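Local structure of putative uncharacterized protein TTHB187 (Thermus thermophilus HB8, 3SK9) at residues L26-L38 / R171-A183. The protein is the N-terminal HD nuclease domain of Cas3, a metal-dependent endonuclease that cuts single-stranded DNA in CRISPR-based defence against invading genetic elements. Numbering follows the deposited sequence.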
loop_
_atom_site.group_PDB
_atom_site.type_symbol
_atom_site.label_atom_id
_atom_site.label_comp_id
_atom_site.label_asym_id
_atom_site.label_seq_id
_atom_site.Cartn_x
_atom_site.Cartn_y
_atom_site.Cartn_z
ATOM N N LEU A 26 6.848 7.308 -7.641
ATOM C CA LEU A 26 5.879 6.339 -7.140
ATOM C C LEU A 26 6.482 5.663 -5.904
ATOM O O LEU A 26 5.785 5.457 -4.913
ATOM C CB LEU A 26 5.585 5.289 -8.201
ATOM C CG LEU A 26 4.587 4.186 -7.791
ATOM C CD1 LEU A 26 3.305 4.782 -7.254
ATOM C CD2 LEU A 26 4.303 3.321 -9.039
ATOM N N LEU A 27 7.776 5.312 -5.937
ATOM C CA LEU A 27 8.347 4.587 -4.784
ATOM C C LEU A 27 8.269 5.420 -3.497
ATOM O O LEU A 27 8.056 4.870 -2.398
ATOM C CB LEU A 27 9.818 4.228 -5.046
ATOM C CG LEU A 27 10.528 3.524 -3.899
ATOM C CD1 LEU A 27 9.903 2.174 -3.546
ATOM C CD2 LEU A 27 12.017 3.372 -4.293
ATOM N N ALA A 28 8.452 6.744 -3.620
ATOM C CA ALA A 28 8.336 7.642 -2.472
ATOM C C ALA A 28 6.917 7.579 -1.912
ATOM O O ALA A 28 6.727 7.527 -0.692
ATOM C CB ALA A 28 8.688 9.063 -2.857
ATOM N N HIS A 29 5.917 7.600 -2.792
ATOM C CA HIS A 29 4.541 7.532 -2.348
ATOM C C HIS A 29 4.277 6.186 -1.680
ATOM O O HIS A 29 3.583 6.111 -0.675
ATOM C CB HIS A 29 3.583 7.725 -3.520
ATOM C CG HIS A 29 2.146 7.634 -3.113
ATOM N ND1 HIS A 29 1.548 8.559 -2.293
ATOM C CD2 HIS A 29 1.198 6.705 -3.385
ATOM C CE1 HIS A 29 0.290 8.214 -2.078
ATOM N NE2 HIS A 29 0.050 7.093 -2.731
ATOM N N MET A 30 4.826 5.111 -2.228
ATOM C CA MET A 30 4.591 3.768 -1.630
ATOM C C MET A 30 5.229 3.667 -0.244
ATOM O O MET A 30 4.644 3.126 0.713
ATOM C CB MET A 30 5.130 2.645 -2.559
ATOM C CG MET A 30 4.326 2.415 -3.888
ATOM S SD MET A 30 5.318 1.388 -5.072
ATOM C CE MET A 30 5.366 -0.169 -4.199
ATOM N N LEU A 31 6.425 4.220 -0.097
ATOM C CA LEU A 31 7.084 4.147 1.208
ATOM C C LEU A 31 6.389 5.068 2.228
ATOM O O LEU A 31 6.293 4.722 3.444
ATOM C CB LEU A 31 8.557 4.493 1.090
ATOM C CG LEU A 31 9.437 3.481 0.361
ATOM C CD1 LEU A 31 10.836 4.096 0.100
ATOM C CD2 LEU A 31 9.549 2.172 1.146
ATOM N N ASP A 32 5.884 6.209 1.758
ATOM C CA ASP A 32 5.133 7.113 2.651
ATOM C C ASP A 32 3.874 6.400 3.179
ATOM O O ASP A 32 3.502 6.567 4.346
ATOM C CB ASP A 32 4.650 8.376 1.914
ATOM C CG ASP A 32 5.812 9.327 1.551
ATOM O OD1 ASP A 32 6.900 9.139 2.119
ATOM O OD2 ASP A 32 5.590 10.227 0.721
ATOM N N THR A 33 3.202 5.699 2.270
ATOM C CA THR A 33 1.957 4.973 2.606
ATOM C C THR A 33 2.271 3.899 3.636
ATOM O O THR A 33 1.562 3.707 4.615
ATOM C CB THR A 33 1.312 4.346 1.319
ATOM O OG1 THR A 33 0.984 5.415 0.412
ATOM C CG2 THR A 33 0.008 3.555 1.671
ATOM N N ALA A 34 3.325 3.140 3.398
ATOM C CA ALA A 34 3.763 2.128 4.390
ATOM C C ALA A 34 4.126 2.757 5.735
ATOM O O ALA A 34 3.840 2.171 6.786
ATOM C CB ALA A 34 4.988 1.335 3.857
ATOM N N ALA A 35 4.741 3.933 5.710
ATOM C CA ALA A 35 5.165 4.606 6.938
ATOM C C ALA A 35 3.925 5.052 7.738
ATOM O O ALA A 35 3.894 4.916 8.964
ATOM C CB ALA A 35 6.101 5.826 6.619
ATOM N N VAL A 36 2.911 5.570 7.034
ATOM C CA VAL A 36 1.661 5.953 7.735
ATOM C C VAL A 36 1.008 4.697 8.316
ATOM O O VAL A 36 0.515 4.711 9.472
ATOM C CB VAL A 36 0.658 6.649 6.791
ATOM C CG1 VAL A 36 -0.710 6.882 7.483
ATOM C CG2 VAL A 36 1.248 8.014 6.270
ATOM N N ALA A 37 0.958 3.614 7.523
ATOM C CA ALA A 37 0.354 2.362 8.009
ATOM C C ALA A 37 1.052 1.884 9.286
ATOM O O ALA A 37 0.397 1.500 10.243
ATOM C CB ALA A 37 0.443 1.257 6.918
ATOM N N LEU A 38 2.393 1.874 9.279
ATOM C CA LEU A 38 3.140 1.388 10.434
ATOM C C LEU A 38 2.880 2.292 11.649
ATOM O O LEU A 38 2.622 1.814 12.781
ATOM C CB LEU A 38 4.631 1.298 10.093
ATOM C CG LEU A 38 5.486 0.626 11.183
ATOM C CD1 LEU A 38 4.862 -0.728 11.603
ATOM C CD2 LEU A 38 6.930 0.428 10.718
ATOM N N ARG A 171 8.066 -5.725 -10.093
ATOM C CA ARG A 171 8.556 -6.656 -9.080
ATOM C C ARG A 171 9.658 -6.006 -8.249
ATOM O O ARG A 171 9.736 -6.191 -7.010
ATOM C CB ARG A 171 9.031 -7.948 -9.748
ATOM C CG ARG A 171 7.831 -8.629 -10.520
ATOM C CD ARG A 171 8.171 -9.800 -11.493
ATOM N NE ARG A 171 6.969 -10.627 -11.769
ATOM C CZ ARG A 171 5.874 -10.206 -12.419
ATOM N NH1 ARG A 171 5.785 -8.951 -12.896
ATOM N NH2 ARG A 171 4.844 -11.031 -12.589
ATOM N N TRP A 172 10.491 -5.205 -8.927
ATOM C CA TRP A 172 11.545 -4.423 -8.245
ATOM C C TRP A 172 10.966 -3.503 -7.167
ATOM O O TRP A 172 11.451 -3.461 -6.022
ATOM C CB TRP A 172 12.331 -3.601 -9.279
ATOM C CG TRP A 172 13.614 -2.940 -8.735
ATOM C CD1 TRP A 172 14.911 -3.395 -8.860
ATOM C CD2 TRP A 172 13.698 -1.680 -8.063
ATOM N NE1 TRP A 172 15.784 -2.517 -8.250
ATOM C CE2 TRP A 172 15.069 -1.458 -7.751
ATOM C CE3 TRP A 172 12.748 -0.736 -7.659
ATOM C CZ2 TRP A 172 15.504 -0.317 -7.067
ATOM C CZ3 TRP A 172 13.176 0.398 -6.988
ATOM C CH2 TRP A 172 14.546 0.587 -6.685
ATOM N N LEU A 173 9.878 -2.821 -7.500
ATOM C CA LEU A 173 9.272 -1.906 -6.529
ATOM C C LEU A 173 8.712 -2.638 -5.294
ATOM O O LEU A 173 8.899 -2.214 -4.144
ATOM C CB LEU A 173 8.137 -1.132 -7.204
ATOM C CG LEU A 173 8.581 -0.000 -8.124
ATOM C CD1 LEU A 173 7.457 0.442 -8.952
ATOM C CD2 LEU A 173 9.177 1.203 -7.321
ATOM N N LEU A 174 7.986 -3.722 -5.523
ATOM C CA LEU A 174 7.516 -4.528 -4.383
ATOM C C LEU A 174 8.676 -5.018 -3.490
ATOM O O LEU A 174 8.608 -4.969 -2.273
ATOM C CB LEU A 174 6.734 -5.735 -4.898
ATOM C CG LEU A 174 6.236 -6.627 -3.729
ATOM C CD1 LEU A 174 4.949 -7.295 -4.150
ATOM C CD2 LEU A 174 7.311 -7.675 -3.314
ATOM N N GLU A 175 9.752 -5.509 -4.098
ATOM C CA GLU A 175 10.880 -5.977 -3.322
ATOM C C GLU A 175 11.490 -4.812 -2.531
ATOM O O GLU A 175 11.870 -4.964 -1.378
ATOM C CB GLU A 175 11.890 -6.643 -4.282
ATOM C CG GLU A 175 12.904 -7.491 -3.636
ATOM C CD GLU A 175 12.322 -8.660 -2.868
ATOM O OE1 GLU A 175 11.290 -9.252 -3.288
ATOM O OE2 GLU A 175 12.921 -8.961 -1.806
ATOM N N GLU A 176 11.566 -3.622 -3.120
ATOM C CA GLU A 176 12.145 -2.483 -2.401
ATOM C C GLU A 176 11.359 -2.094 -1.123
ATOM O O GLU A 176 11.946 -1.728 -0.133
ATOM C CB GLU A 176 12.273 -1.296 -3.343
ATOM C CG GLU A 176 13.003 -0.108 -2.796
ATOM C CD GLU A 176 14.531 -0.241 -2.826
ATOM O OE1 GLU A 176 15.074 -1.306 -3.190
ATOM O OE2 GLU A 176 15.218 0.722 -2.460
ATOM N N VAL A 177 10.040 -2.085 -1.214
ATOM C CA VAL A 177 9.193 -1.778 -0.072
ATOM C C VAL A 177 9.327 -2.868 0.985
ATOM O O VAL A 177 9.595 -2.562 2.129
ATOM C CB VAL A 177 7.733 -1.646 -0.522
ATOM C CG1 VAL A 177 6.806 -1.482 0.702
ATOM C CG2 VAL A 177 7.601 -0.417 -1.476
ATOM N N PHE A 178 9.174 -4.141 0.606
ATOM C CA PHE A 178 9.297 -5.228 1.601
ATOM C C PHE A 178 10.651 -5.216 2.295
ATOM O O PHE A 178 10.757 -5.376 3.519
ATOM C CB PHE A 178 9.049 -6.592 0.952
ATOM C CG PHE A 178 7.604 -6.960 0.898
ATOM C CD1 PHE A 178 7.106 -7.972 1.697
ATOM C CD2 PHE A 178 6.716 -6.227 0.137
ATOM C CE1 PHE A 178 5.756 -8.284 1.693
ATOM C CE2 PHE A 178 5.340 -6.546 0.124
ATOM C CZ PHE A 178 4.873 -7.574 0.887
ATOM N N ARG A 179 11.696 -4.994 1.518
ATOM C CA ARG A 179 13.037 -4.937 2.098
ATOM C C ARG A 179 13.233 -3.747 3.052
ATOM O O ARG A 179 13.779 -3.903 4.136
ATOM C CB ARG A 179 14.087 -4.904 0.996
ATOM C CG ARG A 179 15.523 -4.893 1.539
ATOM C CD ARG A 179 16.544 -5.086 0.414
ATOM N NE ARG A 179 16.236 -4.285 -0.777
ATOM C CZ ARG A 179 15.758 -4.803 -1.912
ATOM N NH1 ARG A 179 15.554 -6.111 -2.024
ATOM N NH2 ARG A 179 15.516 -4.024 -2.949
ATOM N N ARG A 180 12.789 -2.563 2.645
ATOM C CA ARG A 180 12.878 -1.375 3.490
ATOM C C ARG A 180 12.117 -1.497 4.828
ATOM O O ARG A 180 12.574 -0.970 5.829
ATOM C CB ARG A 180 12.339 -0.107 2.793
ATOM C CG ARG A 180 13.005 0.299 1.567
ATOM C CD ARG A 180 14.231 1.032 1.913
ATOM N NE ARG A 180 14.653 1.514 0.644
ATOM C CZ ARG A 180 14.628 2.762 0.200
ATOM N NH1 ARG A 180 14.414 3.845 0.956
ATOM N NH2 ARG A 180 14.945 2.884 -1.058
ATOM N N LEU A 181 10.947 -2.133 4.805
ATOM C CA LEU A 181 10.097 -2.314 5.996
ATOM C C LEU A 181 10.505 -3.492 6.850
ATOM O O LEU A 181 10.036 -3.634 7.983
ATOM C CB LEU A 181 8.638 -2.556 5.592
ATOM C CG LEU A 181 7.805 -1.283 5.411
ATOM C CD1 LEU A 181 7.436 -0.635 6.737
ATOM C CD2 LEU A 181 8.514 -0.284 4.498
ATOM N N GLY A 182 11.354 -4.360 6.306
ATOM C CA GLY A 182 11.801 -5.538 7.040
ATOM C C GLY A 182 10.658 -6.512 7.238
ATOM O O GLY A 182 10.605 -7.210 8.243
ATOM N N ALA A 183 9.744 -6.563 6.263
ATOM C CA ALA A 183 8.542 -7.398 6.343
ATOM C C ALA A 183 8.855 -8.877 6.176
ATOM O O ALA A 183 9.454 -9.246 5.186
ATOM C CB ALA A 183 7.569 -6.969 5.259
#
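Trp172 meets Leu27 with the rim of its indole, CZ3 lying 4.2 Å from Leu27 CD2 near the ring plane. Leu173 follows, its CD2 3.8 Å from Leu27 CB. Glu176 lends its aliphatic CG to both methyls of Leu27, which is a knob in the hole formed by Leu173, Glu176, Val177 and Arg180. At Val177, CG2 packs 3.5 Å from Met30 CE; a bend at chi3 (67°) turns that methyl back toward the partner helix. Arg180 lies across Leu31 at about a right angle: Leu31 CD1 sits over one guanidinium face, 3.7 Å from Arg180 NH1, while Leu31 CD2 rests on Arg180 CB. Glu176 OE2 takes a nearly straight in-plane bond from Arg180 NH2 (2.6 Å, 168°) through its anti lone pair. Leu181 closes the row, CD2 3.9 Å from Ala34 CB, before Gly182 ends the helix in a Schellman motif. The segments, crossing at -36°, meet mainly through aliphatic side chains, the Glu176-Arg180 pair along one border. Helix 26-43 carries His29 of the HD domain's metal site on a face turned from helix 165-181, hydrogen-bonded through NE2 to metal-binding Asp210 of helix 196-213. Helix 10-16 borders the contact at Leu27 and Trp172, helix 230-246 at Leu31.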